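Local coordinates for nucleoporin NUP159 (Saccharomyces cerevisiae, PDB 1XIP), which is a nuclear pore component whose N-terminal beta-propeller domain tethers the helicase Dbp5 to the pore and so takes part in mRNA export, at residues A38-L43 / D89-C94; T104-Y109 / E126-Q131; E15-K20 / Q312-S317; D7-E12 / S306-K311. All blocks are in the same frame, centred on the assembly; numbering follows the deposited sequence.

In the fold
From the N terminus, residues 7-12 open contact 4 and residues 15-20 open contact 3; nearly 300 residues later 306-311 closes contact 4 and 312-317 closes contact 3, so the segments alternate and the two loops cross. Both contacts fasten the N-terminal strands to the late part of the propeller, touching through Glu-12 with Val-313 and Glu-315. Within these loops lie contact 1 (38-43 with 89-94), near the centre of the domain, and contact 2 (104-109 with 126-131), closer to the surface; they follow in series and join successive blades. Contacts 1 and 2 touch through Ser-39 and Phe-130, whereas contacts 2 and 3 lie on opposite sides of the centre, about 38 Å apart between centres.

Contact 1: A38-L43 / D89-C94; sequences ASLQNL and DVIFVC
Asn-42 grips the backbone of strand 90-96 with its carboxamide. ND2 donates to Val-90 O at 2.9 Å with an N-H...O angle of 157°; the oxygen lies close to the amide plane, while ND2 stands above the plane of the Val-90 carbonyl. The Asn-42 CB points away from the strand, and the amide turns back beyond it: CG is anti to the carbonyl carbon and beside the backbone N (chi1 -76°). ND2 also bonds Ala-55 O of strand 51-56, so one amide spans two adjacent blades of the propeller.

The backbone evidence is a single bridge between Gln-41 and Phe-92. Gln-41 N donates to Ile-91 O at 2.6 Å, and Val-93 N returns a weak bond to Gln-41 O at 3.1 Å. Here the strand carries a classic beta bulge, Ile-91 and Phe-92 both facing Ser-103. The Gln-41 side chain runs out extended, and NE2 meets the edge of the Phe-92 ring, 3.9 Å from CD1 and in the ring plane; the amide is turned 75° from the ring, and NE2 itself is hydrogen-bonded to Leu-132 O.

On Ile-91 the CG2 branch does the touching. It receives Leu-40 CD2 at 3.7 Å, the two side chains crossing at about a right angle, and Ala-38 CB at 3.8 Å. An alanine in place of Asn-42 would probably leave Val-90 O without its side-chain donor and remove the amide link to Ala-55 O, keeping only the backbone bond to Ala-55. Val-90 O and Ile-91 O are thus met by amide hydrogens of a segment without regular structure, with a small apolar cluster beside them.

Contact 2: T104-Y109 / E126-Q131; sequences TRNALY and EKPVFQ
Arg-105 meets Val-129 where the turn between two strands of one propeller blade touches the first strand of the next. The turn is an ST turn: Thr-104 OG1 accepts from Asn-106 N at 3.1 Å and also from Ala-107 N, three residues on, which fixes the peptide carrying Arg-105 O.

The tight part is backbone to backbone. Val-129 N donates to Arg-105 O at 3.1 Å with an angle of 138°, lying in the carbonyl plane on a lone pair. Pro-128 CA approaches the same oxygen at 3.5 Å in a CA-H...O contact, and Val-129 CB packs against it at 3.8 Å.

Toward the surface the arrangement is looser and carried by the Arg-105 side chain. Its chain bends at chi2 and again at chi3 (84°, setting NE), and its guanidinium turns an edge to Val-129 O and Phe-130, and a face to Pro-128. NH1 makes a weak bond to Val-129 O at 3.4 Å, and Arg-105 NE forms a long, weak ion pair with Asp-89 OD2. Pro-128 CB sits over that guanidinium face, 4.1 Å from NH1, and exposed Asn-106 merely brushes the Pro-128 ring. Phe-130, itself stacked on Phe-276, offers its edge rather than a face: the guanidinium and ring planes are 3° apart, and Arg-105 NH1 stands 3.9 Å from Phe-130 CD1.

Contact 3: E15-K20 / Q312-S317; sequences EDFGFK and QVIEPS
Phe-17 and Ile-314 cross at about a right angle and carry the apolar part of this contact. Both CB atoms point toward the opposing segment. On the phenylalanine, CG is anti to the carbonyl carbon and beside the backbone N (chi1 -83°), which sets CG, and with it the ring, across Ile-314. Two methyls of Ile-314 meet neighbouring ring atoms: CG2 lies 3.9 Å from Phe-17 CD1, and CD1 of the isoleucine lies 4.0 Å from Phe-17 CE1. CG2 approaches obliquely.

Next to this pair, Pro-316 fits its ring against the backbone rather than the ring of Phe-17: Pro-316 CB is 3.4 Å from Phe-17 O, and the same CB comes within 4.4 Å of Gly-18 CA. The two segments run roughly crosswise, 105° apart measured from CA 15 to 18 against CA 314 to 317. Strand 11-14 pairs in parallel with strand 313-316, whereas strand 18-26, next in the chain, is the edge partner of strand 374-381. That second pairing unites N-terminal and C-terminal strands in one propeller blade, the velcro-like closure familiar from this fold, and the present contact lies where the chain passes from the first pairing to the second.

At the outer end Glu-15 meets Ser-317. The bend at chi2 (133°) swings CD, and the carboxylate with it, toward the serine, and Glu-15 CG comes within 3.4 Å of Ser-317 OG. A weak bond from Ser-317 OG to Glu-15 OE1, also 3.4 Å, is only tentative, since a second acceptor competes for the proton; both residues further touch a neighbouring molecule in the crystal.

Contact 4: D7-E12 / S306-K311; sequences DEVPTE and SIWDSK
Glu-12, Asp-309 and Lys-311 form a salt-bridge network between the N-terminal segment and the turn that follows strand 306-308 of the propeller. The strong member is local: Asp-309 OD2 receives Lys-311 NZ at 2.9 Å on its syn lone pair. The bridge to the N-terminal segment is long, with Glu-12 OE1 3.8 Å from Lys-311 NZ. Glu-12 reaches it extended, its CG anti to the backbone N (chi1 -176°). Its other oxygen, OE2, stands 4.5 Å from Asp-309 OD2, so the lysine charge would probably offset the repulsion between two neighbouring carboxylates.

Lys-311 itself begins with CG between the backbone N and the carbonyl carbon (chi1 56°), and the chain then bends at chi2 and chi4, bringing its amine back to Asp-309. The turn is an Asx turn, in which Lys-311 N donates to Asp-309 OD1 at 3.0 Å with an angle of 155°. That oxygen also accepts from Gln-312 N, so two backbone N-H groups fix the carboxylate while OD2 is left to hold the amine.

Beyond the charged group lies a buried apolar touch. Val-9, packed as well on Gln-261 and Thr-263 of strand 257-263, points its CB toward the turn and crosses Trp-308 at about a right angle. One face of the indole looks onto the turn, Lys-311 N standing 3.5 Å above it, nearer the ring's border than its centre. The far corner of the indole meets the valine at the ring edge, near the indole plane: Val-9 CG1 is 4.2 Å from Trp-308 CH2.

Contact 1: A38-L43 / D89-C94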
loop_
_atom_site.group_PDB
_atom_site.type_symbol
_atom_site.label_atom_id
_atom_site.label_comp_id
_atom_site.label_asym_id
_atom_site.label_seq_id
_atom_site.Cartn_x
_atom_site.Cartn_y
_atom_site.Cartn_z
ATOM N N ALA A 38 -5.550 -5.609 -9.563
ATOM C CA ALA A 38 -6.080 -4.638 -8.610
ATOM C C ALA A 38 -4.940 -4.291 -7.704
ATOM O O ALA A 38 -3.899 -4.967 -7.702
ATOM C CB ALA A 38 -7.207 -5.240 -7.804
ATOM N N SER A 39 -5.092 -3.243 -6.934
ATOM C CA SER A 39 -4.072 -2.968 -5.962
ATOM C C SER A 39 -4.313 -3.955 -4.831
ATOM O O SER A 39 -5.455 -4.220 -4.464
ATOM C CB SER A 39 -4.154 -1.541 -5.506
ATOM O OG SER A 39 -5.384 -1.306 -4.891
ATOM N N LEU A 40 -3.251 -4.570 -4.336
ATOM C CA LEU A 40 -3.421 -5.668 -3.401
ATOM C C LEU A 40 -2.922 -5.251 -2.050
ATOM O O LEU A 40 -1.873 -4.620 -1.953
ATOM C CB LEU A 40 -2.675 -6.911 -3.867
ATOM C CG LEU A 40 -2.760 -7.432 -5.298
ATOM C CD1 LEU A 40 -1.729 -8.557 -5.467
ATOM C CD2 LEU A 40 -4.106 -7.965 -5.555
ATOM N N GLN A 41 -3.672 -5.603 -1.009
ATOM C CA GLN A 41 -3.296 -5.298 0.357
ATOM C C GLN A 41 -3.528 -6.523 1.186
ATOM O O GLN A 41 -4.463 -6.580 2.008
ATOM C CB GLN A 41 -4.112 -4.145 0.870
ATOM C CG GLN A 41 -3.645 -2.838 0.276
ATOM C CD GLN A 41 -4.525 -1.692 0.649
ATOM O OE1 GLN A 41 -4.222 -0.957 1.593
ATOM N NE2 GLN A 41 -5.626 -1.515 -0.096
ATOM N N ASN A 42 -2.675 -7.518 0.957
ATOM C CA ASN A 42 -2.967 -8.870 1.355
ATOM C C ASN A 42 -2.251 -9.311 2.641
ATOM O O ASN A 42 -2.012 -10.519 2.857
ATOM C CB ASN A 42 -2.650 -9.799 0.196
ATOM C CG ASN A 42 -3.703 -9.751 -0.889
ATOM O OD1 ASN A 42 -4.475 -8.803 -0.991
ATOM N ND2 ASN A 42 -3.735 -10.773 -1.707
ATOM N N LEU A 43 -1.921 -8.336 3.493
ATOM C CA LEU A 43 -1.340 -8.621 4.796
ATOM C C LEU A 43 -1.695 -7.523 5.766
ATOM O O LEU A 43 -1.525 -6.338 5.461
ATOM C CB LEU A 43 0.184 -8.741 4.697
ATOM C CG LEU A 43 0.912 -8.777 6.033
ATOM C CD1 LEU A 43 0.938 -10.214 6.563
ATOM C CD2 LEU A 43 2.300 -8.242 5.913
ATOM N N ASP A 89 -9.668 -14.742 -5.406
ATOM C CA ASP A 89 -9.290 -13.420 -5.918
ATOM C C ASP A 89 -9.086 -12.341 -4.851
ATOM O O ASP A 89 -9.618 -11.251 -4.983
ATOM C CB ASP A 89 -10.354 -12.956 -6.932
ATOM C CG ASP A 89 -9.751 -12.405 -8.228
ATOM O OD1 ASP A 89 -9.015 -13.165 -8.937
ATOM O OD2 ASP A 89 -9.995 -11.233 -8.628
ATOM N N VAL A 90 -8.322 -12.602 -3.798
ATOM C CA VAL A 90 -8.305 -11.591 -2.737
ATOM C C VAL A 90 -7.324 -10.451 -2.910
ATOM O O VAL A 90 -6.174 -10.654 -3.316
ATOM C CB VAL A 90 -8.387 -12.141 -1.255
ATOM C CG1 VAL A 90 -8.338 -13.636 -1.209
ATOM C CG2 VAL A 90 -7.351 -11.485 -0.349
ATOM N N ILE A 91 -7.814 -9.245 -2.621
ATOM C CA ILE A 91 -7.073 -8.022 -2.875
ATOM C C ILE A 91 -6.922 -7.188 -1.620
ATOM O O ILE A 91 -6.169 -6.213 -1.600
ATOM C CB ILE A 91 -7.747 -7.219 -4.011
ATOM C CG1 ILE A 91 -9.182 -6.831 -3.647
ATOM C CG2 ILE A 91 -7.759 -8.032 -5.294
ATOM C CD1 ILE A 91 -9.667 -5.603 -4.364
ATOM N N PHE A 92 -7.621 -7.591 -0.562
ATOM C CA PHE A 92 -7.750 -6.766 0.625
ATOM C C PHE A 92 -8.073 -7.584 1.857
ATOM O O PHE A 92 -8.992 -8.373 1.872
ATOM C CB PHE A 92 -8.830 -5.692 0.433
ATOM C CG PHE A 92 -9.035 -4.830 1.638
ATOM C CD1 PHE A 92 -8.274 -3.675 1.820
ATOM C CD2 PHE A 92 -9.971 -5.172 2.611
ATOM C CE1 PHE A 92 -8.451 -2.861 2.939
ATOM C CE2 PHE A 92 -10.157 -4.356 3.740
ATOM C CZ PHE A 92 -9.395 -3.194 3.893
ATOM N N VAL A 93 -7.333 -7.317 2.915
ATOM C CA VAL A 93 -7.372 -8.107 4.128
ATOM C C VAL A 93 -7.079 -7.119 5.262
ATOM O O VAL A 93 -6.235 -6.232 5.094
ATOM C CB VAL A 93 -6.326 -9.237 4.011
ATOM C CG1 VAL A 93 -5.180 -9.102 5.022
ATOM C CG2 VAL A 93 -6.986 -10.592 4.023
ATOM N N CYS A 94 -7.801 -7.222 6.381
ATOM C CA CYS A 94 -7.625 -6.261 7.472
ATOM C C CYS A 94 -8.460 -6.522 8.724
ATOM O O CYS A 94 -9.588 -6.999 8.627
ATOM C CB CYS A 94 -7.876 -4.836 6.966
ATOM S SG CYS A 94 -9.504 -4.162 7.318
#

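Contact 2: T104-Y109 / E126-Q131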
loop_
_atom_site.group_PDB
_atom_site.type_symbol
_atom_site.label_atom_id
_atom_site.label_comp_id
_atom_site.label_asym_id
_atom_site.label_seq_id
_atom_site.Cartn_x
_atom_site.Cartn_y
_atom_site.Cartn_z
ATOM N N THR A 104 -12.470 -9.715 -2.199
ATOM C CA THR A 104 -12.032 -9.972 -3.570
ATOM C C THR A 104 -12.409 -8.762 -4.428
ATOM O O THR A 104 -12.841 -7.726 -3.914
ATOM C CB THR A 104 -12.702 -11.258 -4.165
ATOM O OG1 THR A 104 -14.115 -11.042 -4.323
ATOM C CG2 THR A 104 -12.598 -12.462 -3.219
ATOM N N ARG A 105 -12.279 -8.910 -5.738
ATOM C CA ARG A 105 -12.698 -7.875 -6.659
ATOM C C ARG A 105 -14.229 -7.731 -6.678
ATOM O O ARG A 105 -14.758 -6.636 -6.956
ATOM C CB ARG A 105 -12.153 -8.168 -8.058
ATOM C CG ARG A 105 -10.822 -7.470 -8.356
ATOM C CD ARG A 105 -9.878 -8.241 -9.270
ATOM N NE ARG A 105 -10.139 -8.070 -10.715
ATOM C CZ ARG A 105 -10.359 -6.893 -11.353
ATOM N NH1 ARG A 105 -10.396 -5.732 -10.686
ATOM N NH2 ARG A 105 -10.560 -6.880 -12.665
ATOM N N ASN A 106 -14.934 -8.819 -6.354
ATOM C CA ASN A 106 -16.380 -8.882 -6.574
ATOM C C ASN A 106 -17.264 -8.873 -5.334
ATOM O O ASN A 106 -18.469 -8.581 -5.438
ATOM C CB ASN A 106 -16.719 -10.073 -7.459
ATOM C CG ASN A 106 -15.961 -10.039 -8.762
ATOM O OD1 ASN A 106 -16.283 -9.264 -9.659
ATOM N ND2 ASN A 106 -14.897 -10.849 -8.856
ATOM N N ALA A 107 -16.668 -9.164 -4.175
ATOM C CA ALA A 107 -17.404 -9.233 -2.915
ATOM C C ALA A 107 -16.529 -8.997 -1.685
ATOM O O ALA A 107 -15.325 -9.204 -1.725
ATOM C CB ALA A 107 -18.138 -10.582 -2.803
ATOM N N LEU A 108 -17.164 -8.571 -0.595
ATOM C CA LEU A 108 -16.522 -8.321 0.695
ATOM C C LEU A 108 -16.989 -9.373 1.698
ATOM O O LEU A 108 -18.175 -9.730 1.708
ATOM C CB LEU A 108 -16.950 -6.945 1.194
ATOM C CG LEU A 108 -16.121 -6.057 2.136
ATOM C CD1 LEU A 108 -17.038 -5.420 3.194
ATOM C CD2 LEU A 108 -14.943 -6.749 2.798
ATOM N N TYR A 109 -16.084 -9.858 2.549
ATOM C CA TYR A 109 -16.411 -10.935 3.499
ATOM C C TYR A 109 -15.939 -10.608 4.888
ATOM O O TYR A 109 -14.956 -9.884 5.058
ATOM C CB TYR A 109 -15.781 -12.274 3.080
ATOM C CG TYR A 109 -16.168 -12.717 1.709
ATOM C CD1 TYR A 109 -17.421 -13.287 1.470
ATOM C CD2 TYR A 109 -15.296 -12.549 0.630
ATOM C CE1 TYR A 109 -17.799 -13.681 0.197
ATOM C CE2 TYR A 109 -15.663 -12.948 -0.653
ATOM C CZ TYR A 109 -16.918 -13.510 -0.856
ATOM O OH TYR A 109 -17.293 -13.902 -2.107
ATOM N N GLU A 126 -21.522 -3.878 -7.522
ATOM C CA GLU A 126 -22.159 -3.845 -8.848
ATOM C C GLU A 126 -21.114 -3.891 -9.973
ATOM O O GLU A 126 -21.412 -4.362 -11.071
ATOM C CB GLU A 126 -23.069 -2.626 -9.007
ATOM C CG GLU A 126 -22.908 -1.568 -7.922
ATOM C CD GLU A 126 -24.071 -0.586 -7.888
ATOM O OE1 GLU A 126 -24.093 0.340 -8.745
ATOM O OE2 GLU A 126 -24.961 -0.734 -7.011
ATOM N N LYS A 127 -19.896 -3.419 -9.677
ATOM C CA LYS A 127 -18.761 -3.486 -10.603
ATOM C C LYS A 127 -17.448 -3.848 -9.856
ATOM O O LYS A 127 -17.283 -3.474 -8.691
ATOM C CB LYS A 127 -18.601 -2.152 -11.353
ATOM C CG LYS A 127 -19.731 -1.825 -12.345
ATOM C CD LYS A 127 -19.273 -1.878 -13.808
ATOM C CE LYS A 127 -19.873 -3.075 -14.542
ATOM N NZ LYS A 127 -21.248 -2.802 -15.028
ATOM N N PRO A 128 -16.527 -4.566 -10.520
ATOM C CA PRO A 128 -15.209 -4.908 -9.941
ATOM C C PRO A 128 -14.487 -3.732 -9.278
ATOM O O PRO A 128 -14.577 -2.586 -9.715
ATOM C CB PRO A 128 -14.406 -5.374 -11.156
ATOM C CG PRO A 128 -15.428 -5.928 -12.089
ATOM C CD PRO A 128 -16.683 -5.121 -11.879
ATOM N N VAL A 129 -13.748 -4.031 -8.228
ATOM C CA VAL A 129 -13.131 -2.993 -7.422
ATOM C C VAL A 129 -11.615 -3.015 -7.585
ATOM O O VAL A 129 -11.033 -4.088 -7.743
ATOM C CB VAL A 129 -13.565 -3.161 -5.956
ATOM C CG1 VAL A 129 -12.655 -2.405 -5.011
ATOM C CG2 VAL A 129 -15.011 -2.712 -5.793
ATOM N N PHE A 130 -10.988 -1.835 -7.575
ATOM C CA PHE A 130 -9.532 -1.693 -7.734
ATOM C C PHE A 130 -8.810 -1.498 -6.385
ATOM O O PHE A 130 -7.673 -1.950 -6.200
ATOM C CB PHE A 130 -9.194 -0.465 -8.606
ATOM C CG PHE A 130 -9.482 -0.633 -10.071
ATOM C CD1 PHE A 130 -9.456 -1.902 -10.684
ATOM C CD2 PHE A 130 -9.763 0.495 -10.860
ATOM C CE1 PHE A 130 -9.727 -2.050 -12.058
ATOM C CE2 PHE A 130 -10.028 0.369 -12.237
ATOM C CZ PHE A 130 -10.015 -0.913 -12.840
ATOM N N GLN A 131 -9.459 -0.769 -5.477
ATOM C CA GLN A 131 -8.827 -0.351 -4.232
ATOM C C GLN A 131 -9.812 -0.160 -3.105
ATOM O O GLN A 131 -10.900 0.374 -3.310
ATOM C CB GLN A 131 -8.033 0.942 -4.426
ATOM C CG GLN A 131 -6.922 1.118 -3.369
ATOM C CD GLN A 131 -6.253 2.457 -3.445
ATOM O OE1 GLN A 131 -5.638 2.776 -4.448
ATOM N NE2 GLN A 131 -6.380 3.253 -2.393
#

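Contact 3: E15-K20 / Q312-S317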
loop_
_atom_site.group_PDB
_atom_site.type_symbol
_atom_site.label_atom_id
_atom_site.label_comp_id
_atom_site.label_asym_id
_atom_site.label_seq_id
_atom_site.Cartn_x
_atom_site.Cartn_y
_atom_site.Cartn_z
ATOM N N GLU A 15 23.471 8.403 8.329
ATOM C CA GLU A 15 24.163 7.367 9.076
ATOM C C GLU A 15 23.388 6.966 10.332
ATOM O O GLU A 15 23.917 6.260 11.210
ATOM C CB GLU A 15 25.579 7.825 9.434
ATOM C CG GLU A 15 26.578 6.680 9.515
ATOM C CD GLU A 15 27.874 6.960 8.786
ATOM O OE1 GLU A 15 27.841 7.580 7.685
ATOM O OE2 GLU A 15 28.931 6.548 9.321
ATOM N N ASP A 16 22.139 7.419 10.417
ATOM C CA ASP A 16 21.281 7.136 11.569
ATOM C C ASP A 16 20.103 6.227 11.210
ATOM O O ASP A 16 19.315 5.863 12.070
ATOM C CB ASP A 16 20.751 8.435 12.177
ATOM C CG ASP A 16 21.844 9.434 12.469
ATOM O OD1 ASP A 16 21.584 10.643 12.301
ATOM O OD2 ASP A 16 22.983 9.113 12.884
ATOM N N PHE A 17 19.989 5.884 9.932
ATOM C CA PHE A 17 18.887 5.075 9.440
ATOM C C PHE A 17 19.415 3.830 8.790
ATOM O O PHE A 17 20.401 3.880 8.038
ATOM C CB PHE A 17 18.061 5.843 8.411
ATOM C CG PHE A 17 17.040 6.744 9.019
ATOM C CD1 PHE A 17 17.214 8.138 8.999
ATOM C CD2 PHE A 17 15.903 6.215 9.634
ATOM C CE1 PHE A 17 16.261 8.988 9.583
ATOM C CE2 PHE A 17 14.950 7.053 10.216
ATOM C CZ PHE A 17 15.129 8.439 10.191
ATOM N N GLY A 18 18.751 2.712 9.069
ATOM C CA GLY A 18 19.014 1.481 8.354
ATOM C C GLY A 18 18.002 0.390 8.616
ATOM O O GLY A 18 17.270 0.423 9.618
ATOM N N PHE A 19 17.970 -0.584 7.709
ATOM C CA PHE A 19 17.184 -1.787 7.888
ATOM C C PHE A 19 18.074 -2.933 8.354
ATOM O O PHE A 19 19.229 -3.036 7.950
ATOM C CB PHE A 19 16.487 -2.151 6.592
ATOM C CG PHE A 19 15.431 -1.167 6.171
ATOM C CD1 PHE A 19 14.118 -1.275 6.647
ATOM C CD2 PHE A 19 15.736 -0.141 5.282
ATOM C CE1 PHE A 19 13.129 -0.368 6.240
ATOM C CE2 PHE A 19 14.772 0.754 4.878
ATOM C CZ PHE A 19 13.457 0.641 5.353
ATOM N N LYS A 20 17.531 -3.766 9.238
ATOM C CA LYS A 20 18.182 -4.999 9.659
ATOM C C LYS A 20 17.332 -6.162 9.170
ATOM O O LYS A 20 16.175 -6.298 9.576
ATOM C CB LYS A 20 18.322 -5.045 11.181
ATOM C CG LYS A 20 19.618 -5.681 11.654
ATOM C CD LYS A 20 19.465 -7.194 11.911
ATOM C CE LYS A 20 20.818 -7.927 11.787
ATOM N NZ LYS A 20 21.405 -8.340 13.116
ATOM N N GLN A 312 12.463 14.977 2.849
ATOM C CA GLN A 312 13.292 14.456 1.778
ATOM C C GLN A 312 13.417 12.941 1.862
ATOM O O GLN A 312 13.017 12.334 2.855
ATOM C CB GLN A 312 14.674 15.107 1.798
ATOM C CG GLN A 312 15.651 14.508 2.811
ATOM C CD GLN A 312 16.692 15.503 3.282
ATOM O OE1 GLN A 312 16.689 15.896 4.443
ATOM N NE2 GLN A 312 17.584 15.908 2.386
ATOM N N VAL A 313 13.992 12.349 0.809
ATOM C CA VAL A 313 14.233 10.911 0.732
ATOM C C VAL A 313 15.543 10.597 1.417
ATOM O O VAL A 313 16.502 11.338 1.277
ATOM C CB VAL A 313 14.307 10.423 -0.756
ATOM C CG1 VAL A 313 14.670 8.934 -0.846
ATOM C CG2 VAL A 313 13.014 10.692 -1.474
ATOM N N ILE A 314 15.585 9.492 2.146
ATOM C CA ILE A 314 16.781 9.104 2.885
ATOM C C ILE A 314 17.334 7.784 2.406
ATOM O O ILE A 314 16.637 6.779 2.381
ATOM C CB ILE A 314 16.466 9.008 4.366
ATOM C CG1 ILE A 314 16.288 10.398 4.949
ATOM C CG2 ILE A 314 17.546 8.227 5.118
ATOM C CD1 ILE A 314 15.270 10.399 6.020
ATOM N N GLU A 315 18.597 7.791 2.025
ATOM C CA GLU A 315 19.305 6.562 1.761
ATOM C C GLU A 315 20.181 6.297 2.969
ATOM O O GLU A 315 20.821 7.222 3.484
ATOM C CB GLU A 315 20.162 6.697 0.500
ATOM C CG GLU A 315 19.439 6.360 -0.803
ATOM C CD GLU A 315 20.399 5.968 -1.932
ATOM O OE1 GLU A 315 21.245 6.803 -2.339
ATOM O OE2 GLU A 315 20.309 4.816 -2.418
ATOM N N PRO A 316 20.184 5.052 3.448
ATOM C CA PRO A 316 21.165 4.612 4.446
ATOM C C PRO A 316 22.571 4.675 3.855
ATOM O O PRO A 316 22.723 4.588 2.630
ATOM C CB PRO A 316 20.767 3.159 4.710
ATOM C CG PRO A 316 19.368 3.058 4.245
ATOM C CD PRO A 316 19.246 3.975 3.090
ATOM N N SER A 317 23.580 4.823 4.709
ATOM C CA SER A 317 24.950 5.062 4.244
ATOM C C SER A 317 25.693 3.803 3.786
ATOM O O SER A 317 26.817 3.888 3.304
ATOM C CB SER A 317 25.771 5.827 5.303
ATOM O OG SER A 317 25.623 5.262 6.597
#

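Contact 4: D7-E12 / S306-K311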
loop_
_atom_site.group_PDB
_atom_site.type_symbol
_atom_site.label_atom_id
_atom_site.label_comp_id
_atom_site.label_asym_id
_atom_site.label_seq_id
_atom_site.Cartn_x
_atom_site.Cartn_y
_atom_site.Cartn_z
ATOM N N ASP A 7 12.627 22.376 -8.303
ATOM C CA ASP A 7 13.773 21.493 -8.479
ATOM C C ASP A 7 13.565 20.107 -7.874
ATOM O O ASP A 7 12.767 19.923 -6.959
ATOM C CB ASP A 7 15.030 22.123 -7.880
ATOM C CG ASP A 7 16.161 22.228 -8.883
ATOM O OD1 ASP A 7 16.106 23.148 -9.750
ATOM O OD2 ASP A 7 17.144 21.441 -8.886
ATOM N N GLU A 8 14.313 19.146 -8.407
ATOM C CA GLU A 8 14.422 17.789 -7.898
ATOM C C GLU A 8 14.447 17.748 -6.366
ATOM O O GLU A 8 15.155 18.527 -5.746
ATOM C CB GLU A 8 15.731 17.202 -8.434
ATOM C CG GLU A 8 15.616 15.942 -9.278
ATOM C CD GLU A 8 16.623 14.867 -8.855
ATOM O OE1 GLU A 8 16.222 13.684 -8.669
ATOM O OE2 GLU A 8 17.820 15.199 -8.695
ATOM N N VAL A 9 13.675 16.848 -5.759
ATOM C CA VAL A 9 13.766 16.622 -4.311
ATOM C C VAL A 9 15.072 15.914 -4.045
ATOM O O VAL A 9 15.377 14.926 -4.713
ATOM C CB VAL A 9 12.635 15.721 -3.747
ATOM C CG1 VAL A 9 12.181 16.241 -2.389
ATOM C CG2 VAL A 9 11.463 15.619 -4.696
ATOM N N PRO A 10 15.845 16.388 -3.072
ATOM C CA PRO A 10 17.190 15.854 -2.842
ATOM C C PRO A 10 17.215 14.621 -1.923
ATOM O O PRO A 10 16.286 14.397 -1.153
ATOM C CB PRO A 10 17.927 17.041 -2.209
ATOM C CG PRO A 10 16.870 18.111 -1.988
ATOM C CD PRO A 10 15.524 17.461 -2.118
ATOM N N THR A 11 18.268 13.820 -2.036
ATOM C CA THR A 11 18.402 12.623 -1.233
ATOM C C THR A 11 19.507 12.774 -0.201
ATOM O O THR A 11 20.673 13.036 -0.540
ATOM C CB THR A 11 18.657 11.397 -2.115
ATOM O OG1 THR A 11 17.480 11.113 -2.895
ATOM C CG2 THR A 11 18.836 10.139 -1.243
ATOM N N GLU A 12 19.122 12.603 1.060
ATOM C CA GLU A 12 20.042 12.649 2.173
ATOM C C GLU A 12 20.594 11.260 2.423
ATOM O O GLU A 12 19.839 10.298 2.486
ATOM C CB GLU A 12 19.326 13.162 3.420
ATOM C CG GLU A 12 20.219 13.349 4.630
ATOM C CD GLU A 12 19.427 13.567 5.895
ATOM O OE1 GLU A 12 19.320 14.724 6.345
ATOM O OE2 GLU A 12 18.917 12.580 6.453
ATOM N N SER A 306 11.710 2.398 -0.002
ATOM C CA SER A 306 12.219 3.742 0.233
ATOM C C SER A 306 11.854 4.271 1.591
ATOM O O SER A 306 10.953 3.755 2.243
ATOM C CB SER A 306 11.687 4.696 -0.825
ATOM O OG SER A 306 11.784 4.098 -2.095
ATOM N N ILE A 307 12.562 5.312 2.010
ATOM C CA ILE A 307 12.256 6.023 3.241
ATOM C C ILE A 307 12.029 7.515 2.949
ATOM O O ILE A 307 12.831 8.142 2.273
ATOM C CB ILE A 307 13.394 5.859 4.243
ATOM C CG1 ILE A 307 13.727 4.381 4.452
ATOM C CG2 ILE A 307 13.025 6.482 5.560
ATOM C CD1 ILE A 307 15.059 4.162 5.171
ATOM N N TRP A 308 10.924 8.058 3.453
ATOM C CA TRP A 308 10.622 9.478 3.382
ATOM C C TRP A 308 10.593 10.029 4.806
ATOM O O TRP A 308 9.849 9.527 5.644
ATOM C CB TRP A 308 9.261 9.674 2.727
ATOM C CG TRP A 308 8.816 11.092 2.719
ATOM C CD1 TRP A 308 7.920 11.673 3.559
ATOM C CD2 TRP A 308 9.263 12.124 1.831
ATOM N NE1 TRP A 308 7.779 13.004 3.247
ATOM C CE2 TRP A 308 8.595 13.304 2.191
ATOM C CE3 TRP A 308 10.181 12.169 0.773
ATOM C CZ2 TRP A 308 8.803 14.510 1.538
ATOM C CZ3 TRP A 308 10.390 13.374 0.122
ATOM C CH2 TRP A 308 9.703 14.530 0.509
ATOM N N ASP A 309 11.390 11.053 5.119
ATOM C CA ASP A 309 11.452 11.549 6.500
ATOM C C ASP A 309 10.537 12.757 6.814
ATOM O O ASP A 309 10.633 13.332 7.895
ATOM C CB ASP A 309 12.904 11.827 6.912
ATOM C CG ASP A 309 13.468 13.160 6.478
ATOM O OD1 ASP A 309 12.806 13.872 5.689
ATOM O OD2 ASP A 309 14.581 13.530 6.913
ATOM N N SER A 310 9.659 13.118 5.871
ATOM C CA SER A 310 8.742 14.256 6.023
ATOM C C SER A 310 9.173 15.446 5.144
ATOM O O SER A 310 8.375 16.323 4.844
ATOM C CB SER A 310 8.628 14.673 7.490
ATOM O OG SER A 310 9.532 15.720 7.773
ATOM N N LYS A 311 10.456 15.463 4.768
ATOM C CA LYS A 311 10.998 16.581 3.973
ATOM C C LYS A 311 11.861 16.166 2.772
ATOM O O LYS A 311 11.976 16.924 1.812
ATOM C CB LYS A 311 11.802 17.532 4.870
ATOM C CG LYS A 311 12.947 16.867 5.659
ATOM C CD LYS A 311 14.142 17.803 5.856
ATOM C CE LYS A 311 15.024 17.393 7.042
ATOM N NZ LYS A 311 15.845 16.181 6.746
#